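Local coordinates for TfuA domain-containing protein (Methanosarcina acetivorans, PDB 6XP8) that takes part in peptide backbone thioamidation, probably working together with a YcaO partner enzyme, at residues 54-59 / 80-85; 70-75 / 89-94; 132-137 / 193-198. All blocks are in the same frame, centred on the assembly; numbering follows the deposited sequence.

Interaction 1 of 3, residues 54-59 / 80-85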
ATOM      1  N   ARG A  54       9.272  -2.735  16.389  1.00 20.99           N
ATOM      2  CA  ARG A  54      10.269  -1.827  16.972  1.00 19.94           C
ATOM      3  C   ARG A  54      10.307  -0.475  16.260  1.00 19.05           C
ATOM      4  O   ARG A  54      10.544   0.561  16.894  1.00 19.20           O
ATOM      5  CB  ARG A  54      11.666  -2.476  16.978  1.00 20.51           C
ATOM      6  CG  ARG A  54      12.775  -1.654  17.637  1.00 20.14           C
ATOM      7  CD  ARG A  54      12.589  -1.571  19.151  1.00 20.46           C
ATOM      8  NE  ARG A  54      13.480  -0.608  19.800  1.00 20.08           N
ATOM      9  CZ  ARG A  54      13.229   0.694  19.954  1.00 20.50           C
ATOM     10  NH1 ARG A  54      12.111   1.239  19.477  1.00 20.27           N
ATOM     11  NH2 ARG A  54      14.112   1.466  20.581  1.00 20.56           N
ATOM     12  N   ALA A  55      10.026  -0.497  14.958  1.00 17.61           N
ATOM     13  CA  ALA A  55      10.239   0.651  14.091  1.00 16.97           C
ATOM     14  C   ALA A  55       8.961   1.250  13.491  1.00 16.47           C
ATOM     15  O   ALA A  55       9.033   2.260  12.806  1.00 16.87           O
ATOM     16  CB  ALA A  55      11.225   0.275  12.988  1.00 17.42           C
ATOM     17  N   ALA A  56       7.799   0.643  13.746  1.00 15.90           N
ATOM     18  CA  ALA A  56       6.543   1.120  13.145  1.00 15.54           C
ATOM     19  C   ALA A  56       6.076   2.437  13.751  1.00 15.63           C
ATOM     20  O   ALA A  56       6.233   2.660  14.957  1.00 15.62           O
ATOM     21  CB  ALA A  56       5.452   0.061  13.256  1.00 15.27           C
ATOM     22  N   VAL A  57       5.499   3.300  12.910  1.00 15.42           N
ATOM     23  CA  VAL A  57       4.911   4.567  13.371  1.00 15.69           C
ATOM     24  C   VAL A  57       3.804   4.279  14.395  1.00 15.96           C
ATOM     25  O   VAL A  57       2.947   3.431  14.160  1.00 15.95           O
ATOM     26  CB  VAL A  57       4.425   5.457  12.183  1.00 15.41           C
ATOM     27  CG1 VAL A  57       3.307   4.801  11.372  1.00 15.44           C
ATOM     28  CG2 VAL A  57       4.019   6.846  12.665  1.00 15.46           C
ATOM     29  N   GLY A  58       3.852   4.962  15.538  1.00 16.52           N
ATOM     30  CA  GLY A  58       2.933   4.672  16.642  1.00 17.23           C
ATOM     31  C   GLY A  58       1.707   5.564  16.642  1.00 18.17           C
ATOM     32  O   GLY A  58       1.746   6.674  16.098  1.00 17.86           O
ATOM     33  N   HIS A  59       0.621   5.068  17.247  1.00 19.12           N
ATOM     34  CA  HIS A  59      -0.608   5.857  17.426  1.00 20.53           C
ATOM     35  C   HIS A  59      -0.335   7.168  18.159  1.00 20.94           C
ATOM     36  O   HIS A  59      -0.854   8.215  17.768  1.00 20.43           O
ATOM     37  CB  HIS A  59      -1.698   5.069  18.173  1.00 21.74           C
ATOM     38  CG  HIS A  59      -2.244   3.895  17.416  1.00 23.15           C
ATOM     39  ND1 HIS A  59      -3.168   3.033  17.964  1.00 24.01           N
ATOM     40  CD2 HIS A  59      -1.995   3.434  16.165  1.00 23.63           C
ATOM     41  CE1 HIS A  59      -3.469   2.094  17.083  1.00 24.43           C
ATOM     42  NE2 HIS A  59      -2.768   2.313  15.985  1.00 23.64           N
ATOM     43  N   ALA A  80      -3.026   3.360   5.202  1.00 13.22           N
ATOM     44  CA  ALA A  80      -4.363   2.750   5.172  1.00 13.45           C
ATOM     45  C   ALA A  80      -4.687   2.035   6.484  1.00 13.74           C
ATOM     46  O   ALA A  80      -5.783   2.193   7.024  1.00 14.07           O
ATOM     47  CB  ALA A  80      -4.483   1.794   3.999  1.00 13.28           C
ATOM     48  N   LEU A  81      -3.719   1.269   6.988  1.00 13.85           N
ATOM     49  CA  LEU A  81      -3.853   0.553   8.250  1.00 13.94           C
ATOM     50  C   LEU A  81      -4.058   1.519   9.419  1.00 13.87           C
ATOM     51  O   LEU A  81      -5.014   1.373  10.184  1.00 14.23           O
ATOM     52  CB  LEU A  81      -2.638  -0.362   8.486  1.00 14.47           C
ATOM     53  CG  LEU A  81      -2.643  -1.261   9.733  1.00 14.54           C
ATOM     54  CD1 LEU A  81      -3.787  -2.266   9.695  1.00 15.13           C
ATOM     55  CD2 LEU A  81      -1.304  -1.975   9.856  1.00 14.93           C
ATOM     56  N   ARG A  82      -3.177   2.511   9.540  1.00 13.81           N
ATOM     57  CA  ARG A  82      -3.285   3.501  10.618  1.00 13.94           C
ATOM     58  C   ARG A  82      -4.550   4.359  10.531  1.00 14.14           C
ATOM     59  O   ARG A  82      -5.172   4.647  11.562  1.00 14.15           O
ATOM     60  CB  ARG A  82      -2.033   4.384  10.694  1.00 13.82           C
ATOM     61  CG  ARG A  82      -0.791   3.672  11.209  1.00 14.10           C
ATOM     62  CD  ARG A  82      -0.818   3.419  12.709  1.00 14.27           C
ATOM     63  NE  ARG A  82       0.404   2.723  13.103  1.00 14.75           N
ATOM     64  CZ  ARG A  82       0.531   1.405  13.237  1.00 14.79           C
ATOM     65  NH1 ARG A  82      -0.503   0.589  13.050  1.00 15.45           N
ATOM     66  NH2 ARG A  82       1.711   0.899  13.569  1.00 14.99           N
ATOM     67  N   ALA A  83      -4.949   4.742   9.317  1.00 14.73           N
ATOM     68  CA  ALA A  83      -6.176   5.525   9.156  1.00 15.46           C
ATOM     69  C   ALA A  83      -7.408   4.729   9.600  1.00 15.92           C
ATOM     70  O   ALA A  83      -8.320   5.293  10.206  1.00 16.41           O
ATOM     71  CB  ALA A  83      -6.331   6.041   7.739  1.00 15.47           C
ATOM     72  N   SER A  84      -7.405   3.417   9.347  1.00 16.21           N
ATOM     73  CA  SER A  84      -8.496   2.549   9.803  1.00 16.88           C
ATOM     74  C   SER A  84      -8.569   2.455  11.332  1.00 17.38           C
ATOM     75  O   SER A  84      -9.644   2.222  11.897  1.00 17.68           O
ATOM     76  CB  SER A  84      -8.391   1.154   9.180  1.00 16.69           C
ATOM     77  OG  SER A  84      -7.414   0.354   9.823  1.00 17.03           O
ATOM     78  N   GLU A  85      -7.422   2.643  11.984  1.00 17.34           N
ATOM     79  CA  GLU A  85      -7.322   2.601  13.446  1.00 18.29           C
ATOM     80  C   GLU A  85      -7.577   3.951  14.104  1.00 18.95           C
ATOM     81  O   GLU A  85      -7.977   4.002  15.273  1.00 19.00           O
ATOM     82  CB  GLU A  85      -5.949   2.071  13.881  1.00 18.66           C
ATOM     83  CG  GLU A  85      -5.648   0.651  13.418  1.00 19.31           C
ATOM     84  CD  GLU A  85      -4.165   0.308  13.398  1.00 19.47           C
ATOM     85  OE1 GLU A  85      -3.313   1.214  13.520  1.00 19.22           O
ATOM     86  OE2 GLU A  85      -3.845  -0.890  13.247  1.00 20.56           O
TER
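The imidazole of His59 and the guanidinium of Arg82 both meet their bonding partners at their edges. In the plane of the guanidinium, on the NE/NH2 side, lies the carbonyl of Val57, with Ala56 CB beside it, 3.8 Å from Arg82 NH2. In the plane of the imidazole lie Glu85 OE1 and Arg82 CD, the latter 3.7 Å from His59 CD2. Ring and guanidinium are nearly perpendicular, their planes 83° apart, so the two do not stack. The Glu85 carboxylate, turned 65° from the ring, is instead met from above its plane.

Arg82 grips Val57 side-on: NE reaches Val57 O at 2.8 Å and Arg82 NH2 reaches the same oxygen at 2.9 Å. NE arrives from above the carbonyl plane, whereas NH2 lies nearly along the C=O axis. A bend at chi2 turns the arginine chain off helix 78-86 to the loop before helix 59-67. His59, the first residue of that helix, follows the N-cap residue Gly58 and sends NE2 to Glu85 OE1 at 2.8 Å, with 158° at the hydrogen, a His-carboxylate hydrogen bond that joins helix 78-86 to the start of helix 59-67. The same OE1 offers its syn lone pair to Arg82 NH1 at 2.9 Å, a salt bridge between residues one turn apart on helix 78-86.

Arg82 thus spends three nitrogens on two oxygens, which fixes the rotation of its guanidinium, while each oxygen takes two N-H groups. Shared between arginine and histidine, the Glu85 carboxylate would probably stay ionised; its charge is likely to favour a protonated His59, against the opposing effect of Arg82 NH1 4.1 Å from His59 NE2.

Interaction 2 of 3, residues 70-75 / 89-94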
ATOM      1  N   VAL A  70      -1.806  19.615  12.953  1.00 17.73           N
ATOM      2  CA  VAL A  70      -1.322  19.055  11.691  1.00 18.06           C
ATOM      3  C   VAL A  70      -2.372  18.067  11.188  1.00 17.93           C
ATOM      4  O   VAL A  70      -2.849  17.207  11.934  1.00 18.55           O
ATOM      5  CB  VAL A  70       0.070  18.380  11.842  1.00 17.82           C
ATOM      6  CG1 VAL A  70       0.649  18.002  10.481  1.00 18.20           C
ATOM      7  CG2 VAL A  70       1.040  19.298  12.576  1.00 18.15           C
ATOM      8  N   LYS A  71      -2.743  18.217   9.921  1.00 18.05           N
ATOM      9  CA  LYS A  71      -3.663  17.292   9.272  1.00 18.52           C
ATOM     10  C   LYS A  71      -2.873  16.052   8.868  1.00 17.45           C
ATOM     11  O   LYS A  71      -1.758  16.166   8.365  1.00 17.79           O
ATOM     12  CB  LYS A  71      -4.333  17.944   8.059  1.00 20.12           C
ATOM     13  CG  LYS A  71      -4.991  19.280   8.377  1.00 22.29           C
ATOM     14  CD  LYS A  71      -6.115  19.614   7.410  1.00 24.22           C
ATOM     15  CE  LYS A  71      -6.937  20.803   7.902  1.00 25.50           C
ATOM     16  NZ  LYS A  71      -7.647  20.535   9.185  1.00 27.48           N
ATOM     17  N   VAL A  72      -3.433  14.876   9.136  1.00 16.38           N
ATOM     18  CA  VAL A  72      -2.767  13.611   8.800  1.00 15.82           C
ATOM     19  C   VAL A  72      -3.680  12.803   7.881  1.00 15.48           C
ATOM     20  O   VAL A  72      -4.817  12.486   8.246  1.00 15.73           O
ATOM     21  CB  VAL A  72      -2.352  12.791  10.056  1.00 15.63           C
ATOM     22  CG1 VAL A  72      -1.560  11.544   9.658  1.00 15.42           C
ATOM     23  CG2 VAL A  72      -1.515  13.637  11.016  1.00 15.61           C
ATOM     24  N   VAL A  73      -3.159  12.484   6.695  1.00 15.48           N
ATOM     25  CA  VAL A  73      -3.853  11.686   5.684  1.00 15.40           C
ATOM     26  C   VAL A  73      -3.105  10.369   5.558  1.00 15.16           C
ATOM     27  O   VAL A  73      -1.877  10.355   5.538  1.00 15.10           O
ATOM     28  CB  VAL A  73      -3.882  12.394   4.302  1.00 15.66           C
ATOM     29  CG1 VAL A  73      -4.663  11.579   3.265  1.00 15.81           C
ATOM     30  CG2 VAL A  73      -4.480  13.781   4.423  1.00 15.89           C
ATOM     31  N   GLY A  74      -3.857   9.271   5.493  1.00 14.37           N
ATOM     32  CA  GLY A  74      -3.282   7.955   5.240  1.00 14.12           C
ATOM     33  C   GLY A  74      -4.023   7.164   4.188  1.00 13.70           C
ATOM     34  O   GLY A  74      -5.240   7.279   4.057  1.00 13.56           O
ATOM     35  N   GLY A  75      -3.272   6.363   3.435  1.00 13.27           N
ATOM     36  CA  GLY A  75      -3.836   5.392   2.506  1.00 13.34           C
ATOM     37  C   GLY A  75      -2.788   4.460   1.930  1.00 13.21           C
ATOM     38  O   GLY A  75      -1.583   4.595   2.218  1.00 13.53           O
ATOM     39  N   HIS A  89     -10.319   9.631  15.469  1.00 25.00           N
ATOM     40  CA  HIS A  89      -9.492  10.616  16.173  1.00 24.76           C
ATOM     41  C   HIS A  89      -9.037  11.796  15.305  1.00 23.55           C
ATOM     42  O   HIS A  89      -8.354  12.706  15.793  1.00 24.16           O
ATOM     43  CB  HIS A  89      -8.275   9.924  16.787  1.00 26.40           C
ATOM     44  CG  HIS A  89      -8.601   9.056  17.961  1.00 28.08           C
ATOM     45  ND1 HIS A  89      -8.737   7.688  17.861  1.00 28.97           N
ATOM     46  CD2 HIS A  89      -8.811   9.360  19.264  1.00 28.43           C
ATOM     47  CE1 HIS A  89      -9.023   7.188  19.049  1.00 28.83           C
ATOM     48  NE2 HIS A  89      -9.074   8.181  19.918  1.00 29.49           N
ATOM     49  N   GLY A  90      -9.395  11.772  14.022  1.00 22.56           N
ATOM     50  CA  GLY A  90      -9.086  12.876  13.112  1.00 20.80           C
ATOM     51  C   GLY A  90      -8.199  12.557  11.922  1.00 19.59           C
ATOM     52  O   GLY A  90      -8.041  13.397  11.037  1.00 20.18           O
ATOM     53  N   MET A  91      -7.606  11.362  11.898  1.00 18.88           N
ATOM     54  CA  MET A  91      -6.842  10.930  10.722  1.00 17.50           C
ATOM     55  C   MET A  91      -7.784  10.679   9.544  1.00 17.46           C
ATOM     56  O   MET A  91      -8.814  10.027   9.690  1.00 17.73           O
ATOM     57  CB  MET A  91      -5.986   9.697  11.016  1.00 16.70           C
ATOM     58  CG  MET A  91      -4.982   9.366   9.916  1.00 15.99           C
ATOM     59  SD  MET A  91      -3.806   8.123  10.466  1.00 15.53           S
ATOM     60  CE  MET A  91      -2.984   7.696   8.929  1.00 14.41           C
ATOM     61  N   VAL A  92      -7.411  11.214   8.386  1.00 17.32           N
ATOM     62  CA  VAL A  92      -8.193  11.077   7.165  1.00 17.22           C
ATOM     63  C   VAL A  92      -7.679   9.847   6.427  1.00 17.11           C
ATOM     64  O   VAL A  92      -6.490   9.760   6.127  1.00 17.60           O
ATOM     65  CB  VAL A  92      -8.039  12.324   6.253  1.00 17.61           C
ATOM     66  CG1 VAL A  92      -8.847  12.169   4.967  1.00 18.23           C
ATOM     67  CG2 VAL A  92      -8.441  13.602   6.989  1.00 18.31           C
ATOM     68  N   GLY A  93      -8.575   8.900   6.157  1.00 15.88           N
ATOM     69  CA  GLY A  93      -8.264   7.756   5.298  1.00 15.92           C
ATOM     70  C   GLY A  93      -8.803   7.950   3.896  1.00 15.69           C
ATOM     71  O   GLY A  93      -9.912   8.469   3.724  1.00 15.93           O
ATOM     72  N   VAL A  94      -8.021   7.546   2.894  1.00 15.71           N
ATOM     73  CA  VAL A  94      -8.458   7.606   1.487  1.00 16.09           C
ATOM     74  C   VAL A  94      -8.033   6.345   0.741  1.00 15.58           C
ATOM     75  O   VAL A  94      -7.001   5.747   1.059  1.00 15.41           O
ATOM     76  CB  VAL A  94      -7.961   8.872   0.717  1.00 16.60           C
ATOM     77  CG1 VAL A  94      -8.507  10.157   1.321  1.00 17.82           C
ATOM     78  CG2 VAL A  94      -6.444   8.935   0.644  1.00 17.37           C
TER
HETATM   79  O   HOH W   1      -6.335  15.325   9.943  1.00 18.70           O
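Strands 71-74 and 92-93 are the two ends of a beta-alpha-beta unit whose crossover is helix 78-86, and they pair in parallel at the 92-93 edge of the five-stranded sheet. The bridge partners are Val73 with Val92 and Gly74 with Gly93.

Val73 and Val92 point to one face. The side chains of Val73 and Val94 cross obliquely, with Val73 CG1, anti to its backbone N, 4.1 Å from Val94 CG2, and helix 198-215 packs on both Val73 and Val94. Val72 and Met91 meet on the side of helices 59-67 and 78-86. Met91 is extended throughout: CG is anti to the backbone N (chi1 -169°), and its shaft passes obliquely by Val72, with CG 4.1 Å from Val72 CG1. This straight chain brings Met91 CE to 3.7 Å from Gly74 CA, where a beta carbon on Gly74 would collide with the methyl. An alanine in place of Met91 would remove everything beyond CB, and the loss of its contacts with Val72, Gly74 and the two helices would probably loosen the packing of helix 78-86 on the strands.

Three bonds, each nearly along its C=O axis, make the ladder. Val92 N reaches Val72 O at 2.9 Å, Gly74 N reaches Val92 O at 2.8 Å, and Val94 N closes on Gly74 O at 3.0 Å. Beyond the first rung a water continues the link, accepting from Val72 N at 3.0 Å and donating to Gly90 O at 2.8 Å.

Interaction 3 of 3, residues 132-137 / 193-198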
ATOM      1  N   ARG A 132      -4.933  -9.825  -4.932  1.00 16.41           N
ATOM      2  CA  ARG A 132      -6.395  -9.945  -4.824  1.00 17.31           C
ATOM      3  C   ARG A 132      -7.103  -9.309  -6.026  1.00 17.95           C
ATOM      4  O   ARG A 132      -7.916  -9.956  -6.694  1.00 17.67           O
ATOM      5  CB  ARG A 132      -6.904  -9.307  -3.521  1.00 17.45           C
ATOM      6  CG  ARG A 132      -6.556 -10.069  -2.248  1.00 18.03           C
ATOM      7  CD  ARG A 132      -7.234  -9.436  -1.037  1.00 18.57           C
ATOM      8  NE  ARG A 132      -6.908 -10.111   0.224  1.00 18.83           N
ATOM      9  CZ  ARG A 132      -7.479 -11.230   0.675  1.00 19.35           C
ATOM     10  NH1 ARG A 132      -8.417 -11.861  -0.033  1.00 19.56           N
ATOM     11  NH2 ARG A 132      -7.099 -11.731   1.848  1.00 18.96           N
ATOM     12  N   GLU A 133      -6.750  -8.053  -6.306  1.00 18.59           N
ATOM     13  CA  GLU A 133      -7.372  -7.270  -7.372  1.00 19.19           C
ATOM     14  C   GLU A 133      -6.999  -7.750  -8.773  1.00 19.29           C
ATOM     15  O   GLU A 133      -7.829  -7.701  -9.695  1.00 19.48           O
ATOM     16  CB  GLU A 133      -7.029  -5.790  -7.199  1.00 20.59           C
ATOM     17  CG  GLU A 133      -7.766  -5.129  -6.044  1.00 21.71           C
ATOM     18  CD  GLU A 133      -9.272  -5.143  -6.229  1.00 23.17           C
ATOM     19  OE1 GLU A 133      -9.775  -4.398  -7.095  1.00 25.45           O
ATOM     20  OE2 GLU A 133      -9.954  -5.900  -5.509  1.00 24.32           O
ATOM     21  N   THR A 134      -5.756  -8.204  -8.924  1.00 18.59           N
ATOM     22  CA  THR A 134      -5.253  -8.700 -10.209  1.00 18.62           C
ATOM     23  C   THR A 134      -5.845 -10.076 -10.537  1.00 19.29           C
ATOM     24  O   THR A 134      -6.228 -10.311 -11.682  1.00 18.83           O
ATOM     25  CB  THR A 134      -3.709  -8.671 -10.275  1.00 18.49           C
ATOM     26  OG1 THR A 134      -3.265  -7.322 -10.072  1.00 18.44           O
ATOM     27  CG2 THR A 134      -3.187  -9.141 -11.629  1.00 18.15           C
ATOM     28  N   LEU A 135      -5.945 -10.957  -9.534  1.00 19.33           N
ATOM     29  CA  LEU A 135      -6.630 -12.248  -9.719  1.00 19.73           C
ATOM     30  C   LEU A 135      -8.120 -12.098 -10.034  1.00 20.62           C
ATOM     31  O   LEU A 135      -8.662 -12.873 -10.825  1.00 20.75           O
ATOM     32  CB  LEU A 135      -6.418 -13.191  -8.527  1.00 19.63           C
ATOM     33  CG  LEU A 135      -5.034 -13.848  -8.380  1.00 19.12           C
ATOM     34  CD1 LEU A 135      -4.976 -14.671  -7.100  1.00 18.79           C
ATOM     35  CD2 LEU A 135      -4.665 -14.716  -9.578  1.00 19.26           C
ATOM     36  N   LYS A 136      -8.765 -11.100  -9.424  1.00 21.58           N
ATOM     37  CA  LYS A 136     -10.152 -10.748  -9.754  1.00 23.35           C
ATOM     38  C   LYS A 136     -10.308 -10.305 -11.208  1.00 22.82           C
ATOM     39  O   LYS A 136     -11.217 -10.773 -11.897  1.00 22.94           O
ATOM     40  CB  LYS A 136     -10.709  -9.695  -8.795  1.00 24.66           C
ATOM     41  CG  LYS A 136     -11.309 -10.306  -7.543  1.00 26.96           C
ATOM     42  CD  LYS A 136     -11.551  -9.275  -6.452  1.00 28.52           C
ATOM     43  CE  LYS A 136     -12.095  -9.949  -5.201  1.00 28.90           C
ATOM     44  NZ  LYS A 136     -12.503  -8.965  -4.163  1.00 30.29           N
ATOM     45  N   ALA A 137      -9.410  -9.431 -11.664  1.00 22.45           N
ATOM     46  CA  ALA A 137      -9.382  -8.964 -13.057  1.00 22.94           C
ATOM     47  C   ALA A 137      -9.103 -10.107 -14.043  1.00 23.45           C
ATOM     48  O   ALA A 137      -9.725 -10.175 -15.105  1.00 23.58           O
ATOM     49  CB  ALA A 137      -8.363  -7.848 -13.230  1.00 23.06           C
ATOM     50  N   ASN A 193       1.503  -7.272 -17.312  1.00 25.14           N
ATOM     51  CA  ASN A 193       1.149  -6.186 -18.236  1.00 26.03           C
ATOM     52  C   ASN A 193      -0.122  -5.423 -17.872  1.00 25.59           C
ATOM     53  O   ASN A 193      -0.310  -4.281 -18.308  1.00 26.53           O
ATOM     54  CB  ASN A 193       1.044  -6.729 -19.665  1.00 27.16           C
ATOM     55  CG  ASN A 193       2.370  -7.255 -20.185  1.00 28.64           C
ATOM     56  OD1 ASN A 193       3.359  -6.521 -20.257  1.00 30.43           O
ATOM     57  ND2 ASN A 193       2.397  -8.529 -20.548  1.00 28.88           N
ATOM     58  N   SER A 194      -0.993  -6.059 -17.087  1.00 24.49           N
ATOM     59  CA  SER A 194      -2.286  -5.486 -16.713  1.00 23.72           C
ATOM     60  C   SER A 194      -2.566  -5.669 -15.223  1.00 22.59           C
ATOM     61  O   SER A 194      -3.698  -5.958 -14.830  1.00 22.26           O
ATOM     62  CB  SER A 194      -3.413  -6.101 -17.554  1.00 24.99           C
ATOM     63  OG  SER A 194      -3.069  -6.127 -18.931  1.00 26.27           O
ATOM     64  N   GLU A 195      -1.530  -5.506 -14.399  1.00 22.00           N
ATOM     65  CA  GLU A 195      -1.700  -5.525 -12.941  1.00 21.47           C
ATOM     66  C   GLU A 195      -2.672  -4.427 -12.517  1.00 21.05           C
ATOM     67  O   GLU A 195      -2.621  -3.303 -13.046  1.00 21.29           O
ATOM     68  CB  GLU A 195      -0.361  -5.349 -12.216  1.00 21.89           C
ATOM     69  CG  GLU A 195      -0.468  -5.521 -10.701  1.00 22.34           C
ATOM     70  CD  GLU A 195       0.816  -5.243  -9.939  1.00 22.82           C
ATOM     71  OE1 GLU A 195       1.712  -4.545 -10.460  1.00 24.26           O
ATOM     72  OE2 GLU A 195       0.918  -5.723  -8.790  1.00 22.61           O
ATOM     73  N   VAL A 196      -3.568  -4.774 -11.597  1.00 19.82           N
ATOM     74  CA  VAL A 196      -4.402  -3.798 -10.905  1.00 19.36           C
ATOM     75  C   VAL A 196      -3.579  -3.384  -9.684  1.00 18.79           C
ATOM     76  O   VAL A 196      -3.589  -4.062  -8.645  1.00 19.11           O
ATOM     77  CB  VAL A 196      -5.783  -4.369 -10.507  1.00 19.18           C
ATOM     78  CG1 VAL A 196      -6.659  -3.292  -9.875  1.00 19.52           C
ATOM     79  CG2 VAL A 196      -6.490  -4.986 -11.713  1.00 19.53           C
ATOM     80  N   ASP A 197      -2.841  -2.290  -9.853  1.00 18.07           N
ATOM     81  CA  ASP A 197      -1.922  -1.769  -8.849  1.00 16.96           C
ATOM     82  C   ASP A 197      -2.699  -0.840  -7.919  1.00 16.74           C
ATOM     83  O   ASP A 197      -2.640   0.399  -8.026  1.00 16.23           O
ATOM     84  CB  ASP A 197      -0.737  -1.062  -9.531  1.00 17.42           C
ATOM     85  CG  ASP A 197       0.433  -0.786  -8.580  1.00 17.47           C
ATOM     86  OD1 ASP A 197       0.264  -0.831  -7.335  1.00 17.39           O
ATOM     87  OD2 ASP A 197       1.538  -0.494  -9.092  1.00 18.36           O
ATOM     88  N   ILE A 198      -3.442  -1.464  -7.011  1.00 16.15           N
ATOM     89  CA  ILE A 198      -4.320  -0.731  -6.104  1.00 16.06           C
ATOM     90  C   ILE A 198      -3.533   0.135  -5.119  1.00 15.60           C
ATOM     91  O   ILE A 198      -3.993   1.215  -4.751  1.00 15.81           O
ATOM     92  CB  ILE A 198      -5.372  -1.645  -5.413  1.00 16.39           C
ATOM     93  CG1 ILE A 198      -6.484  -0.815  -4.742  1.00 17.05           C
ATOM     94  CG2 ILE A 198      -4.745  -2.619  -4.418  1.00 16.82           C
ATOM     95  CD1 ILE A 198      -7.338  -0.017  -5.709  1.00 17.48           C
TER
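Helix 128-140 is met here by the connection between helices 181-193 and 198-215, which runs past one side of it in the helical part of the protein. The closest backbones are at Thr134 and Val196, whose CA atoms lie 5.0 Å apart. Thr134 holds OG1 anti to its carbonyl carbon (chi1 -59°), and this oxygen accepts from Val196 N at 3.0 Å with 148° at the hydrogen, the one hydrogen bond between 132-137 and 193-198. The same hydroxyl is hydrogen-bonded to Asn130 O and to Tyr166 OH, so three polar partners surround it. Glu195 CG, 3.4 Å from Thr134 OG1, packs against it, while Glu195 OE2 leads on to Tyr166 and Asn130.

The connection ends in an inverse gamma turn centred on Asp197, closed by a weak Ile198 N to Val196 O bond. Asp197 is also the N-cap of helix 198-215, its OD1 accepting from Arg200 N as well as from Asn130 ND2.

Val196 supplies the apolar half of the contact, its side chain straddling one turn of helix 128-140. CG1, anti to the valine's backbone N, lies 3.7 Å from Glu133 CB. The other branch, CG2, sits 3.6 Å from Glu133 O and 3.7 Å from Ala137 CB. With CG anti to its carbonyl carbon (chi1 -73°), Glu133 brings CG to 4.3 Å from Ile198 CG2.

Interactions 1 and 2 adjoin, their centres 11 Å apart, and their segments alternate along the chain: helix 78-86, which belongs to interaction 1, is the crossover joining the two strands of interaction 2. The touch is direct, with Ala83 CB 3.6 Å from Gly93 CA and Met91 CE 3.6 Å from Ala83 N, so the helix packs on the strands and reaches out to the loop leading into helix 59-67. Interaction 3 lies across the chain's centre, its own centre about 25 Å from that of interaction 1 and 26 Å from that of interaction 2. Helix 198-215 spans the gap: it starts within 193-198 and packs on Val73 and Val94 further along.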